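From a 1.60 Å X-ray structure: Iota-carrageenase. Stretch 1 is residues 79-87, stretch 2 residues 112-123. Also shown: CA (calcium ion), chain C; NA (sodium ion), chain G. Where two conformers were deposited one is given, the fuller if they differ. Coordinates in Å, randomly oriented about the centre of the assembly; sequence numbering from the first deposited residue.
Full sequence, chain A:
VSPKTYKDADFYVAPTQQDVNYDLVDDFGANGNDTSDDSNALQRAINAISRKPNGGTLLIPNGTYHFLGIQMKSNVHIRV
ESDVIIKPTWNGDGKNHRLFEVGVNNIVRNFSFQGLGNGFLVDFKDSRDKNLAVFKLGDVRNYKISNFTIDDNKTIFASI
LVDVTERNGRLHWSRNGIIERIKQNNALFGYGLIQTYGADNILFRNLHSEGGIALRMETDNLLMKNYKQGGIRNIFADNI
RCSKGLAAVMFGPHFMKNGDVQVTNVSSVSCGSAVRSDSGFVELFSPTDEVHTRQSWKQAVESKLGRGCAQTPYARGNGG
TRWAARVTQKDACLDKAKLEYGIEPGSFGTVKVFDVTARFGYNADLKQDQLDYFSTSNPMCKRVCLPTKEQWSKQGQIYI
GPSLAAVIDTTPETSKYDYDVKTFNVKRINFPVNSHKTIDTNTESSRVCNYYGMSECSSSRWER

Stretch 1, residues 79-87: RVESDVIIK
Stretch 2 (112-123) SFQGLGNGFLVD

The two stretches run side by side in the same direction as two short parallel ladders, separated by a loop in each stretch, and calcium binds between these loops. Strand 79-80 pairs with strand 112-115, and strand 85-87 with the strand that includes Leu-121 to Asp-123, the latter axes 4.6 Å apart at closest approach and crossing at -20°. In register, Arg-79 CA lies 5.0 Å from Gln-114 CA and Val-80 CA lies 4.6 Å from Gly-115 CA; then, shifted by one residue, Ile-85 CA lies 4.8 Å from Leu-121 CA and Ile-86 CA lies 4.7 Å from Val-122 CA. The contact between them buries 911 Å², both sides summed.

Arg-79 (phi/psi -122/133) adopts m, m, t with chi4 at -83°, which folds its guanidinium back along stretch 2. NH1 donates to Ser-112 OG at 2.8 Å (160°), and NH2 reaches the same OG at 3.2 Å with a poorer angle, 136°. The hydroxyl, carried on a p rotamer, lies near the guanidinium plane, whereas Gln-114 CB covers one face.

Val-80 (-116/128, t) supplies both backbone bonds of the first ladder: its N donates to Gln-114 O at 3.0 Å, and its O accepts from Leu-116 N at 2.8 Å and 175°. Its side chain touches two phenylalanine rings. CG2 is 3.6 Å from Phe-113 CE1, while CG1 stands 3.8 Å from the Phe-120 ring centroid, only 20° off the normal, a CH-pi contact. Gly-115 leaves room for that ring; a CB there would fall 2.8 Å from Phe-120 CD1.

From Glu-81 to Val-84 the chain makes a type I turn, with Ser-82 at -63/-19 and Asp-83 at -106/11, closed by Val-84 N to Glu-81 O at 3.2 Å. Glu-81 (-64/155; m, t) points its CB away and chelates sodium through OE1 (2.5 Å) and OE2 (2.4 Å). The opposing loop is a type II' turn from Leu-116 to Gly-119, with Gly-117 at 57/-132 and Asn-118 at -86/12, closed by Gly-119 N to Leu-116 O at 3.0 Å.

Calcium joins the turns. It is held by Ser-82 O (2.3 Å), Ser-82 OG (2.5 Å, chi1 t), Asn-118 OD1 (2.3 Å, chi1 p), Gly-119 O (2.3 Å) and four waters. The 2.6 Å approach of Ser-82 OG to Asn-118 OD1 therefore reflects shared coordination. Asp-83 touches no residue of stretch 2, but its OD1 accepts from a calcium-bound water at 2.7 Å.

Val-84 (-70/143, t) opens the second ladder: its O accepts from Leu-121 N at 3.1 Å, and its CB lies 4.1 Å from Phe-120 CB (chi1 p, chi2 -80°).

Ile-85 (-126/124; m, t) shares a sheet face with Leu-121 (t, p), CG1 meeting CD2 at 4.4 Å. Ile-86 (-113/127; m, t) turns to the face it shares with Val-122; its CD1 reaches Phe-120 CE2 at 3.8 Å. Its N donates to Leu-121 O and its O accepts from Asp-123 N, both at 2.8 Å.

Lys-87 (-124/152) extends as m, t, t, t; NZ remains 4.4 Å from Asp-123 OD2, beyond a salt bridge.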

ATOM      1  N   ARG A  79     -11.382   8.821 -18.110  1.00 10.96           N
ATOM      2  CA  ARG A  79     -11.155   7.566 -18.804  1.00 11.55           C
ATOM      3  C   ARG A  79      -9.883   7.765 -19.598  1.00 11.47           C
ATOM      4  O   ARG A  79      -9.703   8.781 -20.271  1.00 11.56           O
ATOM      5  CB  ARG A  79     -12.340   7.224 -19.711  1.00 12.81           C
ATOM      6  CG  ARG A  79     -13.590   6.853 -18.913  1.00 14.56           C
ATOM      7  CD  ARG A  79     -13.337   5.620 -18.041  1.00 17.36           C
ATOM      8  NE  ARG A  79     -14.481   5.268 -17.199  1.00 18.56           N
ATOM      9  CZ  ARG A  79     -14.770   5.824 -16.023  1.00 18.25           C
ATOM     10  NH1 ARG A  79     -14.003   6.781 -15.505  1.00 15.02           N
ATOM     11  NH2 ARG A  79     -15.843   5.416 -15.361  1.00 18.96           N
ATOM     12  N   VAL A  80      -8.994   6.789 -19.511  1.00 10.32           N
ATOM     13  CA  VAL A  80      -7.700   6.884 -20.168  1.00 11.06           C
ATOM     14  C   VAL A  80      -7.503   5.835 -21.247  1.00 10.72           C
ATOM     15  O   VAL A  80      -7.683   4.646 -21.002  1.00 11.46           O
ATOM     16  CB  VAL A  80      -6.585   6.740 -19.115  1.00 11.41           C
ATOM     17  CG1 VAL A  80      -5.238   7.049 -19.733  1.00 11.93           C
ATOM     18  CG2 VAL A  80      -6.870   7.653 -17.928  1.00 11.91           C
ATOM     19  N   GLU A  81      -7.122   6.261 -22.446  1.00 11.43           N
ATOM     20  CA  GLU A  81      -6.915   5.288 -23.508  1.00 11.89           C
ATOM     21  C   GLU A  81      -5.764   4.345 -23.173  1.00 12.10           C
ATOM     22  O   GLU A  81      -4.860   4.684 -22.406  1.00 11.48           O
ATOM     23  CB  GLU A  81      -6.718   5.985 -24.855  1.00 12.41           C
ATOM     24  CG  GLU A  81      -7.993   6.686 -25.310  1.00 15.07           C
ATOM     25  CD  GLU A  81      -7.999   7.029 -26.789  1.00 16.37           C
ATOM     26  OE1 GLU A  81      -7.008   7.605 -27.274  1.00 17.13           O
ATOM     27  OE2 GLU A  81      -9.008   6.728 -27.465  1.00 17.37           O
ATOM     28  N   SER A  82      -5.815   3.157 -23.758  1.00 13.76           N
ATOM     29  CA  SER A  82      -4.866   2.088 -23.469  1.00 14.61           C
ATOM     30  C   SER A  82      -3.382   2.247 -23.775  1.00 14.84           C
ATOM     31  O   SER A  82      -2.564   1.503 -23.225  1.00 16.07           O
ATOM     32  CB  SER A  82      -5.375   0.794 -24.103  1.00 15.29           C
ATOM     33  OG  SER A  82      -4.644  -0.322 -23.632  1.00 19.22           O
ATOM     34  N   ASP A  83      -3.019   3.185 -24.643  1.00 15.61           N
ATOM     35  CA  ASP A  83      -1.606   3.373 -24.962  1.00 17.06           C
ATOM     36  C   ASP A  83      -1.049   4.624 -24.304  1.00 16.73           C
ATOM     37  O   ASP A  83       0.066   5.054 -24.597  1.00 18.33           O
ATOM     38  CB  ASP A  83      -1.402   3.444 -26.476  1.00 19.33           C
ATOM     39  CG  ASP A  83      -1.737   2.137 -27.166  1.00 23.02           C
ATOM     40  OD1 ASP A  83      -1.262   1.081 -26.693  0.75 24.59           O
ATOM     41  OD2 ASP A  83      -2.467   2.162 -28.180  1.00 26.22           O
ATOM     42  N   VAL A  84      -1.829   5.204 -23.402  1.00 14.45           N
ATOM     43  CA  VAL A  84      -1.402   6.407 -22.707  1.00 13.72           C
ATOM     44  C   VAL A  84      -0.268   6.128 -21.735  1.00 13.26           C
ATOM     45  O   VAL A  84      -0.216   5.078 -21.098  1.00 13.00           O
ATOM     46  CB  VAL A  84      -2.569   7.039 -21.918  1.00 13.34           C
ATOM     47  CG1 VAL A  84      -2.043   8.113 -20.954  1.00 11.78           C
ATOM     48  CG2 VAL A  84      -3.558   7.658 -22.888  1.00 12.39           C
ATOM     49  N   ILE A  85       0.655   7.077 -21.652  1.00 13.26           N
ATOM     50  CA  ILE A  85       1.767   6.984 -20.726  1.00 14.14           C
ATOM     51  C   ILE A  85       1.716   8.282 -19.942  1.00 13.57           C
ATOM     52  O   ILE A  85       1.700   9.370 -20.522  1.00 14.51           O
ATOM     53  CB  ILE A  85       3.125   6.887 -21.443  1.00 14.27           C
ATOM     54  CG1 ILE A  85       3.197   5.589 -22.250  1.00 15.71           C
ATOM     55  CG2 ILE A  85       4.248   6.936 -20.413  1.00 15.09           C
ATOM     56  CD1 ILE A  85       4.445   5.460 -23.101  1.00 18.49           C
ATOM     57  N   ILE A  86       1.637   8.163 -18.623  1.00 13.67           N
ATOM     58  CA  ILE A  86       1.596   9.330 -17.762  1.00 14.10           C
ATOM     59  C   ILE A  86       2.871   9.365 -16.939  1.00 14.32           C
ATOM     60  O   ILE A  86       3.236   8.382 -16.294  1.00 14.41           O
ATOM     61  CB  ILE A  86       0.370   9.294 -16.823  1.00 14.12           C
ATOM     62  CG1 ILE A  86      -0.902   9.551 -17.633  1.00 14.61           C
ATOM     63  CG2 ILE A  86       0.517  10.335 -15.725  1.00 14.68           C
ATOM     64  CD1 ILE A  86      -2.188   9.382 -16.839  1.00 15.57           C
ATOM     65  N   LYS A  87       3.550  10.502 -16.980  1.00 14.65           N
ATOM     66  CA  LYS A  87       4.793  10.682 -16.239  1.00 15.28           C
ATOM     67  C   LYS A  87       4.666  11.891 -15.328  1.00 15.55           C
ATOM     68  O   LYS A  87       3.912  12.816 -15.610  1.00 15.30           O
ATOM     69  CB  LYS A  87       5.961  10.902 -17.206  1.00 16.36           C
ATOM     70  CG  LYS A  87       6.224   9.747 -18.151  1.00 17.98           C
ATOM     71  CD  LYS A  87       7.404  10.060 -19.054  1.00 19.83           C
ATOM     72  CE  LYS A  87       7.786   8.867 -19.902  1.00 22.28           C
ATOM     73  NZ  LYS A  87       9.029   9.141 -20.674  1.00 23.54           N
ATOM     74  N   SER A 112     -14.240   9.110 -10.616  1.00 10.33           N
ATOM     75  CA  SER A 112     -13.649   7.881 -11.118  1.00 10.99           C
ATOM     76  C   SER A 112     -12.490   8.201 -12.054  1.00 11.21           C
ATOM     77  O   SER A 112     -12.462   9.249 -12.702  1.00 11.58           O
ATOM     78  CB  SER A 112     -14.694   6.985 -11.809  1.00 12.26           C
ATOM     79  OG  SER A 112     -15.140   7.520 -13.040  1.00 13.01           O
ATOM     80  N   PHE A 113     -11.509   7.306 -12.069  1.00 10.46           N
ATOM     81  CA  PHE A 113     -10.313   7.439 -12.900  1.00 11.96           C
ATOM     82  C   PHE A 113     -10.090   6.000 -13.322  1.00 12.55           C
ATOM     83  O   PHE A 113      -9.669   5.163 -12.522  1.00 11.94           O
ATOM     84  CB  PHE A 113      -9.151   7.956 -12.053  1.00 13.87           C
ATOM     85  CG  PHE A 113      -7.991   8.458 -12.856  1.00 16.24           C
ATOM     86  CD1 PHE A 113      -7.257   7.600 -13.660  1.00 19.06           C
ATOM     87  CD2 PHE A 113      -7.631   9.797 -12.800  1.00 18.40           C
ATOM     88  CE1 PHE A 113      -6.173   8.073 -14.400  1.00 19.08           C
ATOM     89  CE2 PHE A 113      -6.551  10.278 -13.535  1.00 20.10           C
ATOM     90  CZ  PHE A 113      -5.822   9.412 -14.335  1.00 18.68           C
ATOM     91  N   GLN A 114     -10.366   5.705 -14.586  1.00 11.04           N
ATOM     92  CA  GLN A 114     -10.242   4.336 -15.056  1.00 12.21           C
ATOM     93  C   GLN A 114      -9.617   4.189 -16.432  1.00 11.89           C
ATOM     94  O   GLN A 114      -9.924   4.943 -17.355  1.00 12.27           O
ATOM     95  CB  GLN A 114     -11.630   3.693 -15.048  1.00 13.87           C
ATOM     96  CG  GLN A 114     -11.661   2.211 -15.366  0.50 16.23           C
ATOM     97  CD  GLN A 114     -13.024   1.609 -15.091  0.50 18.24           C
ATOM     98  OE1 GLN A 114     -13.601   1.819 -14.024  0.50 19.33           O
ATOM     99  NE2 GLN A 114     -13.545   0.853 -16.049  0.50 19.74           N
ATOM    100  N   GLY A 115      -8.738   3.205 -16.561  1.00 11.14           N
ATOM    101  CA  GLY A 115      -8.101   2.958 -17.834  1.00 11.13           C
ATOM    102  C   GLY A 115      -9.019   2.109 -18.697  1.00 11.06           C
ATOM    103  O   GLY A 115      -9.703   1.205 -18.210  1.00 11.58           O
ATOM    104  N   LEU A 116      -9.053   2.419 -19.986  1.00 11.07           N
ATOM    105  CA  LEU A 116      -9.848   1.657 -20.932  1.00 11.42           C
ATOM    106  C   LEU A 116      -9.033   0.447 -21.369  1.00 11.64           C
ATOM    107  O   LEU A 116      -7.809   0.426 -21.224  1.00 11.47           O
ATOM    108  CB  LEU A 116     -10.161   2.512 -22.161  1.00 12.11           C
ATOM    109  CG  LEU A 116     -11.083   3.702 -21.924  1.00 13.43           C
ATOM    110  CD1 LEU A 116     -10.989   4.666 -23.090  1.00 14.36           C
ATOM    111  CD2 LEU A 116     -12.508   3.202 -21.737  1.00 15.79           C
ATOM    112  N   GLY A 117      -9.714  -0.562 -21.895  1.00 12.01           N
ATOM    113  CA  GLY A 117      -9.024  -1.746 -22.381  1.00 12.95           C
ATOM    114  C   GLY A 117      -8.145  -2.445 -21.365  1.00 13.68           C
ATOM    115  O   GLY A 117      -8.576  -2.693 -20.241  1.00 13.20           O
ATOM    116  N   ASN A 118      -6.915  -2.772 -21.760  1.00 13.84           N
ATOM    117  CA  ASN A 118      -6.007  -3.463 -20.854  1.00 14.65           C
ATOM    118  C   ASN A 118      -5.233  -2.522 -19.939  1.00 14.40           C
ATOM    119  O   ASN A 118      -4.275  -2.929 -19.281  1.00 15.33           O
ATOM    120  CB  ASN A 118      -5.038  -4.375 -21.625  1.00 16.50           C
ATOM    121  CG  ASN A 118      -4.164  -3.620 -22.601  1.00 17.15           C
ATOM    122  OD1 ASN A 118      -3.858  -2.450 -22.403  1.00 18.26           O
ATOM    123  ND2 ASN A 118      -3.734  -4.306 -23.658  1.00 20.76           N
ATOM    124  N   GLY A 119      -5.649  -1.261 -19.900  1.00 12.30           N
ATOM    125  CA  GLY A 119      -5.005  -0.311 -19.012  1.00 12.81           C
ATOM    126  C   GLY A 119      -3.881   0.494 -19.612  1.00 11.61           C
ATOM    127  O   GLY A 119      -3.400   0.197 -20.700  1.00 12.61           O
ATOM    128  N   PHE A 120      -3.459   1.522 -18.885  1.00 12.21           N
ATOM    129  CA  PHE A 120      -2.394   2.384 -19.360  1.00 12.26           C
ATOM    130  C   PHE A 120      -1.193   2.300 -18.445  1.00 12.78           C
ATOM    131  O   PHE A 120      -1.164   1.513 -17.503  1.00 12.64           O
ATOM    132  CB  PHE A 120      -2.869   3.834 -19.450  1.00 12.66           C
ATOM    133  CG  PHE A 120      -3.371   4.392 -18.152  1.00 13.34           C
ATOM    134  CD1 PHE A 120      -4.657   4.106 -17.706  1.00 13.19           C
ATOM    135  CD2 PHE A 120      -2.557   5.205 -17.369  1.00 13.74           C
ATOM    136  CE1 PHE A 120      -5.127   4.622 -16.501  1.00 12.99           C
ATOM    137  CE2 PHE A 120      -3.016   5.724 -16.167  1.00 14.60           C
ATOM    138  CZ  PHE A 120      -4.303   5.435 -15.729  1.00 14.64           C
ATOM    139  N   LEU A 121      -0.208   3.141 -18.720  1.00 12.47           N
ATOM    140  CA  LEU A 121       1.011   3.131 -17.943  1.00 13.05           C
ATOM    141  C   LEU A 121       1.326   4.439 -17.236  1.00 13.07           C
ATOM    142  O   LEU A 121       1.201   5.519 -17.814  1.00 13.48           O
ATOM    143  CB  LEU A 121       2.185   2.783 -18.860  1.00 13.69           C
ATOM    144  CG  LEU A 121       3.573   2.764 -18.226  1.00 14.46           C
ATOM    145  CD1 LEU A 121       3.692   1.553 -17.322  1.00 15.81           C
ATOM    146  CD2 LEU A 121       4.635   2.717 -19.311  1.00 15.78           C
ATOM    147  N   VAL A 122       1.702   4.326 -15.968  1.00 13.40           N
ATOM    148  CA  VAL A 122       2.153   5.472 -15.186  1.00 13.42           C
ATOM    149  C   VAL A 122       3.631   5.120 -15.091  1.00 14.29           C
ATOM    150  O   VAL A 122       3.989   4.084 -14.532  1.00 14.43           O
ATOM    151  CB  VAL A 122       1.539   5.515 -13.781  1.00 13.56           C
ATOM    152  CG1 VAL A 122       2.263   6.554 -12.936  1.00 14.71           C
ATOM    153  CG2 VAL A 122       0.065   5.864 -13.878  1.00 13.86           C
ATOM    154  N   ASP A 123       4.485   5.969 -15.650  1.00 14.38           N
ATOM    155  CA  ASP A 123       5.916   5.686 -15.689  1.00 15.69           C
ATOM    156  C   ASP A 123       6.780   6.614 -14.835  1.00 15.96           C
ATOM    157  O   ASP A 123       6.821   7.824 -15.060  1.00 15.61           O
ATOM    158  CB  ASP A 123       6.367   5.741 -17.152  1.00 16.83           C
ATOM    159  CG  ASP A 123       7.771   5.221 -17.364  1.00 19.31           C
ATOM    160  OD1 ASP A 123       8.344   4.618 -16.435  1.00 20.86           O
ATOM    161  OD2 ASP A 123       8.293   5.406 -18.485  0.75 20.62           O
TER
HETATM  162 CA    CA C1492      -2.409  -0.730 -22.566  1.00 15.96          CA
HETATM  163 NA    NA G1496      -8.219   7.814 -29.390  1.00 15.82          NA
HETATM  164  O   HOH W   1      -6.495  -2.240 -24.732  1.00 15.65           O
HETATM  165  O   HOH W   2      -1.865  -0.847 -24.834  1.00 25.07           O
HETATM  166  O   HOH W   3      -1.620  -2.096 -20.577  1.00 23.40           O
HETATM  167  O   HOH W   4      -0.318   0.285 -21.842  1.00 22.74           O
HETATM  168  O   HOH W   5      -0.681  -2.581 -22.983  1.00 32.61           O
HETATM  169  O   HOH W   6      -6.051   8.339 -29.862  1.00 22.85           O